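Local coordinates for protein racemase, putative (Roseobacter denitrificans, PDB 3TCS) that probably acts as a magnesium-dependent racemase or hydro-lyase of the mandelate racemase/muconate lactonizing enzyme family, and holds magnesium and D-alanine in this crystal, at residues I28-T32 / C62-H66; T160-T164 / I356-H360; K167-G171 / R184-I188; T242-T246 / M271-D275. All coordinates share one frame; numbering follows the deposited sequence.

Contact 1: residues I28-T32 / C62-H66; sequences IETFT and CTVLH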
loop_
_atom_site.group_PDB
_atom_site.type_symbol
_atom_site.label_atom_id
_atom_site.label_comp_id
_atom_site.label_asym_id
_atom_site.label_seq_id
_atom_site.Cartn_x
_atom_site.Cartn_y
_atom_site.Cartn_z
ATOM N N ILE B 28 -18.303 -11.166 11.352
ATOM C CA ILE B 28 -18.040 -9.920 10.640
ATOM C C ILE B 28 -18.734 -10.066 9.296
ATOM O O ILE B 28 -18.442 -10.993 8.536
ATOM C CB ILE B 28 -16.538 -9.685 10.403
ATOM C CG1 ILE B 28 -15.807 -9.597 11.741
ATOM C CG2 ILE B 28 -16.339 -8.384 9.621
ATOM C CD1 ILE B 28 -14.305 -9.555 11.615
ATOM N N GLU B 29 -19.670 -9.163 9.022
ATOM C CA GLU B 29 -20.431 -9.176 7.775
ATOM C C GLU B 29 -20.249 -7.868 7.023
ATOM O O GLU B 29 -20.081 -6.821 7.638
ATOM C CB GLU B 29 -21.919 -9.333 8.073
ATOM C CG GLU B 29 -22.290 -10.606 8.801
ATOM C CD GLU B 29 -23.642 -10.498 9.468
ATOM O OE1 GLU B 29 -23.728 -9.852 10.533
ATOM O OE2 GLU B 29 -24.622 -11.046 8.920
ATOM N N THR B 30 -20.291 -7.931 5.698
ATOM C CA THR B 30 -20.175 -6.728 4.882
ATOM C C THR B 30 -21.353 -6.673 3.912
ATOM O O THR B 30 -21.847 -7.704 3.455
ATOM C CB THR B 30 -18.852 -6.687 4.077
ATOM O OG1 THR B 30 -18.678 -7.920 3.375
ATOM C CG2 THR B 30 -17.664 -6.462 5.002
ATOM N N PHE B 31 -21.799 -5.456 3.627
ATOM C CA PHE B 31 -22.914 -5.183 2.723
ATOM C C PHE B 31 -22.330 -4.088 1.844
ATOM O O PHE B 31 -22.117 -2.968 2.306
ATOM C CB PHE B 31 -24.097 -4.661 3.536
ATOM C CG PHE B 31 -24.482 -5.560 4.678
ATOM C CD1 PHE B 31 -25.524 -6.474 4.544
ATOM C CD2 PHE B 31 -23.783 -5.511 5.882
ATOM C CE1 PHE B 31 -25.866 -7.324 5.591
ATOM C CE2 PHE B 31 -24.113 -6.354 6.934
ATOM C CZ PHE B 31 -25.159 -7.267 6.791
ATOM N N THR B 32 -22.083 -4.395 0.575
ATOM C CA THR B 32 -21.414 -3.423 -0.276
ATOM C C THR B 32 -21.843 -3.350 -1.734
ATOM O O THR B 32 -22.535 -4.233 -2.248
ATOM C CB THR B 32 -19.901 -3.754 -0.284
ATOM O OG1 THR B 32 -19.150 -2.687 -0.869
ATOM C CG2 THR B 32 -19.665 -5.018 -1.106
ATOM N N CYS B 62 -13.921 -5.028 0.532
ATOM C CA CYS B 62 -14.655 -6.009 1.327
ATOM C C CYS B 62 -14.118 -7.417 1.096
ATOM O O CYS B 62 -14.108 -8.243 2.007
ATOM C CB CYS B 62 -16.153 -5.929 1.025
ATOM S SG CYS B 62 -16.935 -4.454 1.760
ATOM N N THR B 63 -13.663 -7.690 -0.122
ATOM C CA THR B 63 -13.083 -8.995 -0.417
ATOM C C THR B 63 -11.802 -9.127 0.408
ATOM O O THR B 63 -11.531 -10.171 1.009
ATOM C CB THR B 63 -12.755 -9.129 -1.921
ATOM O OG1 THR B 63 -13.980 -9.159 -2.667
ATOM C CG2 THR B 63 -11.963 -10.416 -2.191
ATOM N N VAL B 64 -11.020 -8.054 0.441
ATOM C CA VAL B 64 -9.775 -8.044 1.205
ATOM C C VAL B 64 -10.068 -8.200 2.696
ATOM O O VAL B 64 -9.340 -8.886 3.420
ATOM C CB VAL B 64 -8.988 -6.723 0.965
ATOM C CG1 VAL B 64 -7.843 -6.590 1.966
ATOM C CG2 VAL B 64 -8.438 -6.711 -0.453
ATOM N N LEU B 65 -11.146 -7.574 3.156
ATOM C CA LEU B 65 -11.506 -7.656 4.567
ATOM C C LEU B 65 -11.716 -9.100 5.018
ATOM O O LEU B 65 -11.186 -9.523 6.046
ATOM C CB LEU B 65 -12.772 -6.834 4.838
ATOM C CG LEU B 65 -13.201 -6.637 6.301
ATOM C CD1 LEU B 65 -14.128 -5.429 6.398
ATOM C CD2 LEU B 65 -13.891 -7.890 6.835
ATOM N N HIS B 66 -12.485 -9.865 4.254
ATOM C CA HIS B 66 -12.753 -11.254 4.624
ATOM C C HIS B 66 -11.552 -12.166 4.412
ATOM O O HIS B 66 -11.345 -13.128 5.153
ATOM C CB HIS B 66 -13.944 -11.779 3.831
ATOM C CG HIS B 66 -15.246 -11.155 4.225
ATOM N ND1 HIS B 66 -15.914 -11.498 5.380
ATOM C CD2 HIS B 66 -15.984 -10.183 3.637
ATOM C CE1 HIS B 66 -17.009 -10.764 5.489
ATOM N NE2 HIS B 66 -17.074 -9.959 4.443
#

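Contact 2: residues T160-T164 / I356-H360; sequences TQGFT and IEDGH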
loop_
_atom_site.group_PDB
_atom_site.type_symbol
_atom_site.label_atom_id
_atom_site.label_comp_id
_atom_site.label_asym_id
_atom_site.label_seq_id
_atom_site.Cartn_x
_atom_site.Cartn_y
_atom_site.Cartn_z
ATOM N N THR B 160 -27.424 30.516 2.487
ATOM C CA THR B 160 -28.505 29.608 2.867
ATOM C C THR B 160 -28.168 28.610 3.978
ATOM O O THR B 160 -29.043 28.235 4.762
ATOM C CB THR B 160 -29.015 28.801 1.649
ATOM O OG1 THR B 160 -27.941 28.029 1.097
ATOM C CG2 THR B 160 -29.562 29.734 0.578
ATOM N N GLN B 161 -26.908 28.186 4.044
ATOM C CA GLN B 161 -26.466 27.207 5.041
ATOM C C GLN B 161 -25.672 27.804 6.206
ATOM O O GLN B 161 -25.549 27.181 7.262
ATOM C CB GLN B 161 -25.614 26.121 4.370
ATOM C CG GLN B 161 -26.325 25.296 3.304
ATOM C CD GLN B 161 -27.503 24.506 3.846
ATOM O OE1 GLN B 161 -27.430 23.923 4.932
ATOM N NE2 GLN B 161 -28.591 24.470 3.085
ATOM N N GLY B 162 -25.115 28.993 6.004
ATOM C CA GLY B 162 -24.360 29.645 7.059
ATOM C C GLY B 162 -22.875 29.324 7.117
ATOM O O GLY B 162 -22.218 29.651 8.100
ATOM N N PHE B 163 -22.339 28.673 6.090
ATOM C CA PHE B 163 -20.911 28.347 6.081
ATOM C C PHE B 163 -20.083 29.626 6.142
ATOM O O PHE B 163 -20.465 30.637 5.546
ATOM C CB PHE B 163 -20.525 27.604 4.798
ATOM C CG PHE B 163 -21.089 26.218 4.691
ATOM C CD1 PHE B 163 -20.653 25.206 5.539
ATOM C CD2 PHE B 163 -22.029 25.917 3.714
ATOM C CE1 PHE B 163 -21.145 23.906 5.411
ATOM C CE2 PHE B 163 -22.529 24.623 3.577
ATOM C CZ PHE B 163 -22.085 23.615 4.427
ATOM N N THR B 164 -18.958 29.583 6.855
ATOM C CA THR B 164 -18.064 30.741 6.946
ATOM C C THR B 164 -16.625 30.350 6.589
ATOM O O THR B 164 -15.670 31.073 6.895
ATOM C CB THR B 164 -18.073 31.369 8.356
ATOM O OG1 THR B 164 -17.619 30.406 9.313
ATOM C CG2 THR B 164 -19.482 31.836 8.725
ATOM N N ILE B 356 -26.998 20.798 8.162
ATOM C CA ILE B 356 -26.156 21.888 8.647
ATOM C C ILE B 356 -26.959 22.973 9.355
ATOM O O ILE B 356 -28.010 23.397 8.872
ATOM C CB ILE B 356 -25.362 22.537 7.486
ATOM C CG1 ILE B 356 -24.378 21.523 6.894
ATOM C CG2 ILE B 356 -24.596 23.764 7.984
ATOM C CD1 ILE B 356 -23.250 21.146 7.832
ATOM N N GLU B 357 -26.453 23.413 10.504
ATOM C CA GLU B 357 -27.093 24.461 11.294
ATOM C C GLU B 357 -26.124 25.639 11.339
ATOM O O GLU B 357 -25.112 25.588 12.036
ATOM C CB GLU B 357 -27.366 23.968 12.724
ATOM C CG GLU B 357 -28.044 22.606 12.805
ATOM C CD GLU B 357 -28.305 22.154 14.236
ATOM O OE1 GLU B 357 -28.312 20.926 14.467
ATOM O OE2 GLU B 357 -28.517 23.015 15.124
ATOM N N ASP B 358 -26.430 26.687 10.582
ATOM C CA ASP B 358 -25.584 27.875 10.529
ATOM C C ASP B 358 -24.097 27.525 10.422
ATOM O O ASP B 358 -23.295 27.898 11.277
ATOM C CB ASP B 358 -25.834 28.751 11.759
ATOM C CG ASP B 358 -25.139 30.098 11.664
ATOM O OD1 ASP B 358 -25.232 30.749 10.597
ATOM O OD2 ASP B 358 -24.507 30.510 12.660
ATOM N N GLY B 359 -23.743 26.790 9.372
ATOM C CA GLY B 359 -22.355 26.422 9.148
ATOM C C GLY B 359 -21.773 25.373 10.076
ATOM O O GLY B 359 -20.572 25.118 10.047
ATOM N N HIS B 360 -22.617 24.759 10.897
ATOM C CA HIS B 360 -22.159 23.734 11.823
ATOM C C HIS B 360 -22.872 22.408 11.620
ATOM O O HIS B 360 -24.057 22.375 11.285
ATOM C CB HIS B 360 -22.380 24.176 13.275
ATOM C CG HIS B 360 -21.472 25.279 13.722
ATOM N ND1 HIS B 360 -21.557 26.562 13.227
ATOM C CD2 HIS B 360 -20.452 25.287 14.614
ATOM C CE1 HIS B 360 -20.629 27.312 13.793
ATOM N NE2 HIS B 360 -19.944 26.562 14.639
HETATM O O HOH W 1 -28.569 21.458 5.753
HETATM O O HOH W 2 -18.603 27.427 8.770
#

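Contact 3: residues K167-G171 / R184-I188; sequences KVRAG and RTEEI. With DAL (D-alanine), chain L.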
loop_
_atom_site.group_PDB
_atom_site.type_symbol
_atom_site.label_atom_id
_atom_site.label_comp_id
_atom_site.label_asym_id
_atom_site.label_seq_id
_atom_site.Cartn_x
_atom_site.Cartn_y
_atom_site.Cartn_z
ATOM N N LYS B 167 -13.439 25.753 0.712
ATOM C CA LYS B 167 -12.242 25.232 0.063
ATOM C C LYS B 167 -12.503 24.947 -1.418
ATOM O O LYS B 167 -13.510 24.334 -1.777
ATOM C CB LYS B 167 -11.745 23.950 0.748
ATOM C CG LYS B 167 -10.376 23.491 0.213
ATOM C CD LYS B 167 -9.725 22.406 1.077
ATOM C CE LYS B 167 -10.290 21.016 0.801
ATOM N NZ LYS B 167 -9.653 19.994 1.702
ATOM N N VAL B 168 -11.595 25.403 -2.273
ATOM C CA VAL B 168 -11.717 25.185 -3.707
ATOM C C VAL B 168 -10.448 24.489 -4.192
ATOM O O VAL B 168 -9.569 24.176 -3.388
ATOM C CB VAL B 168 -11.924 26.520 -4.474
ATOM C CG1 VAL B 168 -13.220 27.173 -4.022
ATOM C CG2 VAL B 168 -10.741 27.452 -4.249
ATOM N N ARG B 169 -10.349 24.257 -5.496
ATOM C CA ARG B 169 -9.199 23.551 -6.061
ATOM C C ARG B 169 -8.257 24.409 -6.891
ATOM O O ARG B 169 -8.691 25.312 -7.609
ATOM C CB ARG B 169 -9.685 22.392 -6.938
ATOM C CG ARG B 169 -10.686 21.468 -6.259
ATOM C CD ARG B 169 -10.017 20.582 -5.217
ATOM N NE ARG B 169 -10.940 20.225 -4.143
ATOM C CZ ARG B 169 -10.662 19.362 -3.170
ATOM N NH1 ARG B 169 -9.487 18.750 -3.136
ATOM N NH2 ARG B 169 -11.549 19.134 -2.216
ATOM N N ALA B 170 -6.969 24.091 -6.799
ATOM C CA ALA B 170 -5.922 24.779 -7.545
ATOM C C ALA B 170 -5.252 23.744 -8.443
ATOM O O ALA B 170 -5.289 22.548 -8.150
ATOM C CB ALA B 170 -4.887 25.382 -6.584
ATOM N N GLY B 171 -4.651 24.208 -9.534
ATOM C CA GLY B 171 -3.971 23.321 -10.462
ATOM C C GLY B 171 -4.804 22.168 -10.978
ATOM O O GLY B 171 -6.036 22.205 -10.945
ATOM N N ARG B 184 -6.503 29.268 -14.672
ATOM C CA ARG B 184 -7.616 28.990 -13.773
ATOM C C ARG B 184 -7.297 29.320 -12.313
ATOM O O ARG B 184 -8.099 29.946 -11.625
ATOM C CB ARG B 184 -8.054 27.527 -13.869
ATOM C CG ARG B 184 -9.263 27.225 -12.985
ATOM C CD ARG B 184 -9.747 25.796 -13.130
ATOM N NE ARG B 184 -10.976 25.572 -12.371
ATOM C CZ ARG B 184 -11.031 25.442 -11.049
ATOM N NH1 ARG B 184 -9.922 25.506 -10.324
ATOM N NH2 ARG B 184 -12.195 25.255 -10.448
ATOM N N THR B 185 -6.128 28.902 -11.840
ATOM C CA THR B 185 -5.752 29.159 -10.452
ATOM C C THR B 185 -5.582 30.650 -10.180
ATOM O O THR B 185 -6.010 31.149 -9.134
ATOM C CB THR B 185 -4.457 28.413 -10.083
ATOM O OG1 THR B 185 -4.659 27.005 -10.260
ATOM C CG2 THR B 185 -4.080 28.682 -8.626
ATOM N N GLU B 186 -4.961 31.360 -11.120
ATOM C CA GLU B 186 -4.760 32.795 -10.980
ATOM C C GLU B 186 -6.100 33.521 -10.855
ATOM O O GLU B 186 -6.209 34.525 -10.153
ATOM C CB GLU B 186 -3.997 33.357 -12.187
ATOM C CG GLU B 186 -2.497 33.089 -12.195
ATOM C CD GLU B 186 -2.129 31.686 -12.641
ATOM O OE1 GLU B 186 -3.032 30.903 -13.011
ATOM O OE2 GLU B 186 -0.920 31.370 -12.629
ATOM N N GLU B 187 -7.120 33.011 -11.535
ATOM C CA GLU B 187 -8.438 33.632 -11.490
ATOM C C GLU B 187 -9.269 33.245 -10.270
ATOM O O GLU B 187 -9.915 34.093 -9.657
ATOM C CB GLU B 187 -9.234 33.291 -12.758
ATOM C CG GLU B 187 -10.708 33.668 -12.664
ATOM C CD GLU B 187 -11.486 33.348 -13.927
ATOM O OE1 GLU B 187 -11.112 32.394 -14.642
ATOM O OE2 GLU B 187 -12.488 34.040 -14.194
ATOM N N ILE B 188 -9.241 31.969 -9.907
ATOM C CA ILE B 188 -10.052 31.504 -8.791
ATOM C C ILE B 188 -9.696 32.117 -7.437
ATOM O O ILE B 188 -10.578 32.334 -6.606
ATOM C CB ILE B 188 -10.021 29.947 -8.707
ATOM C CG1 ILE B 188 -11.269 29.440 -7.983
ATOM C CG2 ILE B 188 -8.759 29.478 -8.002
ATOM C CD1 ILE B 188 -11.455 27.927 -8.072
HETATM N N DAL L . -9.297 17.320 0.904
HETATM C CA DAL L . -9.869 17.180 -0.447
HETATM C CB DAL L . -11.300 16.667 -0.372
HETATM C C DAL L . -9.050 16.221 -1.244
HETATM O O DAL L . -7.899 16.442 -1.443
HETATM O O HOH W 3 -12.590 24.542 -7.602
HETATM O O HOH W 4 -7.275 24.838 -11.163
#

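Contact 4: residues T242-T246 / M271-D275; sequences TKQVT and MRAVD. With MG (magnesium ion), chain K.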
loop_
_atom_site.group_PDB
_atom_site.type_symbol
_atom_site.label_atom_id
_atom_site.label_comp_id
_atom_site.label_asym_id
_atom_site.label_seq_id
_atom_site.Cartn_x
_atom_site.Cartn_y
_atom_site.Cartn_z
ATOM N N THR B 242 7.233 19.137 -0.033
ATOM C CA THR B 242 6.183 19.775 0.747
ATOM C C THR B 242 6.795 20.639 1.853
ATOM O O THR B 242 6.359 21.769 2.092
ATOM C CB THR B 242 5.260 18.716 1.385
ATOM O OG1 THR B 242 4.697 17.893 0.352
ATOM C CG2 THR B 242 4.142 19.384 2.178
ATOM N N LYS B 243 7.807 20.100 2.526
ATOM C CA LYS B 243 8.467 20.815 3.608
ATOM C C LYS B 243 9.091 22.124 3.130
ATOM O O LYS B 243 9.078 23.121 3.847
ATOM C CB LYS B 243 9.538 19.923 4.246
ATOM C CG LYS B 243 10.353 20.605 5.337
ATOM C CD LYS B 243 11.318 19.619 5.982
ATOM C CE LYS B 243 12.343 20.318 6.862
ATOM N NZ LYS B 243 11.737 20.983 8.043
ATOM N N GLN B 244 9.637 22.119 1.918
ATOM C CA GLN B 244 10.259 23.318 1.359
ATOM C C GLN B 244 9.215 24.424 1.250
ATOM O O GLN B 244 9.481 25.585 1.560
ATOM C CB GLN B 244 10.827 23.019 -0.028
ATOM C CG GLN B 244 11.778 24.085 -0.542
ATOM C CD GLN B 244 12.179 23.855 -1.982
ATOM O OE1 GLN B 244 12.397 22.717 -2.404
ATOM N NE2 GLN B 244 12.290 24.937 -2.745
ATOM N N VAL B 245 8.020 24.046 0.809
ATOM C CA VAL B 245 6.919 24.988 0.659
ATOM C C VAL B 245 6.493 25.503 2.032
ATOM O O VAL B 245 6.364 26.709 2.246
ATOM C CB VAL B 245 5.718 24.316 -0.041
ATOM C CG1 VAL B 245 4.581 25.322 -0.223
ATOM C CG2 VAL B 245 6.157 23.762 -1.391
ATOM N N THR B 246 6.269 24.581 2.961
ATOM C CA THR B 246 5.879 24.944 4.315
ATOM C C THR B 246 6.887 25.945 4.897
ATOM O O THR B 246 6.507 26.968 5.469
ATOM C CB THR B 246 5.829 23.692 5.220
ATOM O OG1 THR B 246 4.858 22.776 4.705
ATOM C CG2 THR B 246 5.464 24.062 6.649
ATOM N N MET B 271 9.640 15.721 11.006
ATOM C CA MET B 271 10.343 16.692 10.172
ATOM C C MET B 271 9.556 17.983 9.966
ATOM O O MET B 271 10.039 18.917 9.319
ATOM C CB MET B 271 10.686 16.069 8.811
ATOM C CG MET B 271 9.493 15.867 7.882
ATOM S SD MET B 271 9.889 14.867 6.420
ATOM C CE MET B 271 10.656 16.097 5.345
ATOM N N ARG B 272 8.351 18.032 10.526
ATOM C CA ARG B 272 7.477 19.195 10.409
ATOM C C ARG B 272 7.272 19.574 8.940
ATOM O O ARG B 272 7.420 20.738 8.562
ATOM C CB ARG B 272 8.070 20.375 11.177
ATOM C CG ARG B 272 8.337 20.090 12.658
ATOM C CD ARG B 272 7.042 19.965 13.463
ATOM N NE ARG B 272 7.297 20.034 14.904
ATOM C CZ ARG B 272 7.651 19.007 15.669
ATOM N NH1 ARG B 272 7.788 17.791 15.151
ATOM N NH2 ARG B 272 7.894 19.203 16.959
ATOM N N ALA B 273 6.919 18.590 8.119
ATOM C CA ALA B 273 6.722 18.826 6.694
ATOM C C ALA B 273 5.497 19.688 6.393
ATOM O O ALA B 273 5.431 20.322 5.345
ATOM C CB ALA B 273 6.630 17.491 5.946
ATOM N N VAL B 274 4.527 19.692 7.305
ATOM C CA VAL B 274 3.312 20.487 7.144
ATOM C C VAL B 274 2.985 21.177 8.468
ATOM O O VAL B 274 3.589 20.874 9.499
ATOM C CB VAL B 274 2.093 19.611 6.741
ATOM C CG1 VAL B 274 2.351 18.927 5.402
ATOM C CG2 VAL B 274 1.809 18.579 7.827
ATOM N N ASP B 275 2.027 22.099 8.437
ATOM C CA ASP B 275 1.616 22.823 9.636
ATOM C C ASP B 275 0.370 22.206 10.268
ATOM O O ASP B 275 0.104 22.399 11.455
ATOM C CB ASP B 275 1.321 24.278 9.287
ATOM C CG ASP B 275 2.502 24.963 8.649
ATOM O OD1 ASP B 275 3.526 25.129 9.344
ATOM O OD2 ASP B 275 2.410 25.319 7.454
HETATM MG MG MG K . 5.490 28.189 6.752
HETATM O O HOH W 5 9.769 22.290 8.512
HETATM O O HOH W 6 5.579 26.761 8.350
HETATM O O HOH W 7 3.533 27.314 6.275
HETATM O O HOH W 8 4.332 29.384 8.276
HETATM O O HOH W 9 7.191 29.082 7.397
#

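Contact 1: residues I28-T32 / C62-H66
T30 and C62 mark the closest backbone approach, 6.6 Å from CA to CA. Strand I28-T32 and helix C62-H66 run nearly antiparallel, at 171°, with their axes 9.5 Å apart. I28, T30 and T32 turn toward the helix, while E29 and F31 turn to the other face of the sheet. The polar link is T30 OG1 with H66 NE2, 2.8 Å apart. Either atom could be the donor. The hydroxyl sits between the T30 backbone N and carbonyl carbon (chi1 50°), which aims it at the imidazole edge, in the ring plane. I28 O approaches that same edge and lies 3.4 Å from H66 CE1. H66 ND1 is hydrogen-bonded to S386 OG on strand 382-387, so both ring nitrogens have partners and the ring's rotation is fixed. L65 CD2 lies over one face of this ring and also touches I28 CG2 at 3.7 Å. Next along, C62 SG wedges between two threonines, 3.7 Å from both T30 CB and T32 CB. The whole interface is buried. A helix packed along one face of an antiparallel sheet, nearly antiparallel to the strand beneath it, is typical of the alpha+beta N-terminal capping domain of the enolase superfamily.

Contact 2: residues T160-T164 / I356-H360
I356, Q161 and F163 give up the most surface here. I356 CB lies 3.6 Å from Q161 OE1, and the two side chains cross at about a right angle. The Q161 chain bends at its second torsion (chi2 -62°), which brings OE1 of the amide to I356 CB. One water ties the pair further: it donates to Q161 OE1 and accepts from I356 N. The I356 methyl CG2 packs against Q161 O. F163 CZ touches I356 CG1 at 4.0 Å, the side chains crossing at about a right angle; F163 also touches A138 of strand 132-139.

The backbones also join. G359 N donates to Q161 O at 2.8 Å, with a bent N-H...O angle of 140°. This joins the end of a barrel helix, with the turn that leads into strand 165-169, to a type I' beta turn, E357 to H360, leading into strand 360-363. G162 leaves the helix with positive phi, and a CB there would clash with D358 CA and G359 N. A CB on G359 would likewise clash with G162 O, which the G359 CA meets at 3.4 Å in a CA-H...O contact. H360 N donates to E357 O across the turn, and H360 ND1 adds a bond to D358 O at 2.9 Å, from above that carbonyl's plane. A second water accepts from T164 N and donates to G359 O.

Contact 3: residues K167-G171 / R184-I188
V168 and I188 meet inside a beta-alpha-beta unit of the barrel, where helix 184-196 crosses between strands 165-169 and 201-205. The strand also supplies K167 and R169 to the D-alanine pocket, consistent with the K-x-K/R motif of this family. K167 NZ lies 2.8 Å from the ligand N and forms salt bridges with E231 and E333. The R169 guanidinium turns its edge to the ligand CA, while its NE donates to S140 O. With an alanine in place of R169, S140 O would probably lose this donor and the ligand the guanidinium edge beside its CA. On the helix side, V168 CB and I188 CD1 pack tip to tip at 3.9 Å. R184 reaches back with an extended chain, CG anti to the backbone N (chi1 -177°). Its NH1 donates to R169 O at 3.0 Å, from above the carbonyl plane, with R169 O in the guanidinium plane. R184 NH2 donates to I145 O and to a water that also accepts from R169 N. NH1 donates in addition to a second water, which donates to G171 O. Just past the strand, G171 N donates almost straight (174°) to T185 OG1, 2.9 Å away.

Contact 4: residues T242-T246 / M271-D275
Hydrogen bonds join T246 and K243 to the segment M271-D275. T246 OG1 donates to A273 O at a short 2.6 Å, with the donor tilted 32° from the carbonyl plane. The hydroxyl lies beside the T246 backbone N (chi1 -61°), which sends the methyl CG2 the other way, to D275. K243 NZ donates to M271 O at 3.0 Å, nearly in line with the C=O bond. A273 O is further met by K243 CA in a CA-H...O contact of 3.5 Å.

Packing contacts fill in around these bonds. M271 CE lies against K243 CD at 3.6 Å. T242 CG2 touches V274 CG1 at 3.7 Å, and A273 CB lies 4.2 Å from K243 CB. T246 CG2 sits 3.4 Å from D275 OD2. With an alanine at K243, M271 O would probably lose its donor and M271 CE its methylene support.

The bonds pin one barrel helix, 239-248, to the loop that follows the next helix, 262-270, and leads into strand 276-277. Helix 262-270 ends in a Schellman motif, with R272 at positive phi.

T246 O binds a magnesium ion at 2.0 Å. L249 O and four waters bring its ligands to six. D275 acts from the second shell: its OD1 and OD2 each accept a hydrogen bond from a different one of these waters. D275 OD2 also accepts from V253 N, so V253 N and the two waters together hold the carboxylate in place.

In the fold
Contact 1 stands apart, in the N-terminal domain, with its centre about 36 to 38 Å from those of the other three and across the chain's centre from them. Contacts 2, 3 and 4 belong to the barrel. Contact 2 joins residues far apart in sequence, from helix 147-161 to the turn before strand 360-363, and contacts 3 and 4 are nested inside the loop it closes. Contacts 2 and 3 adjoin in sequence, through helix 147-161 and strand 165-169. Contacts 3 and 4 have centres about 21 Å apart. Contact 3 lines the D-alanine pocket close to the magnesium bound by D205, E231 and E257, whereas contact 4 holds a separate magnesium at the barrel's periphery.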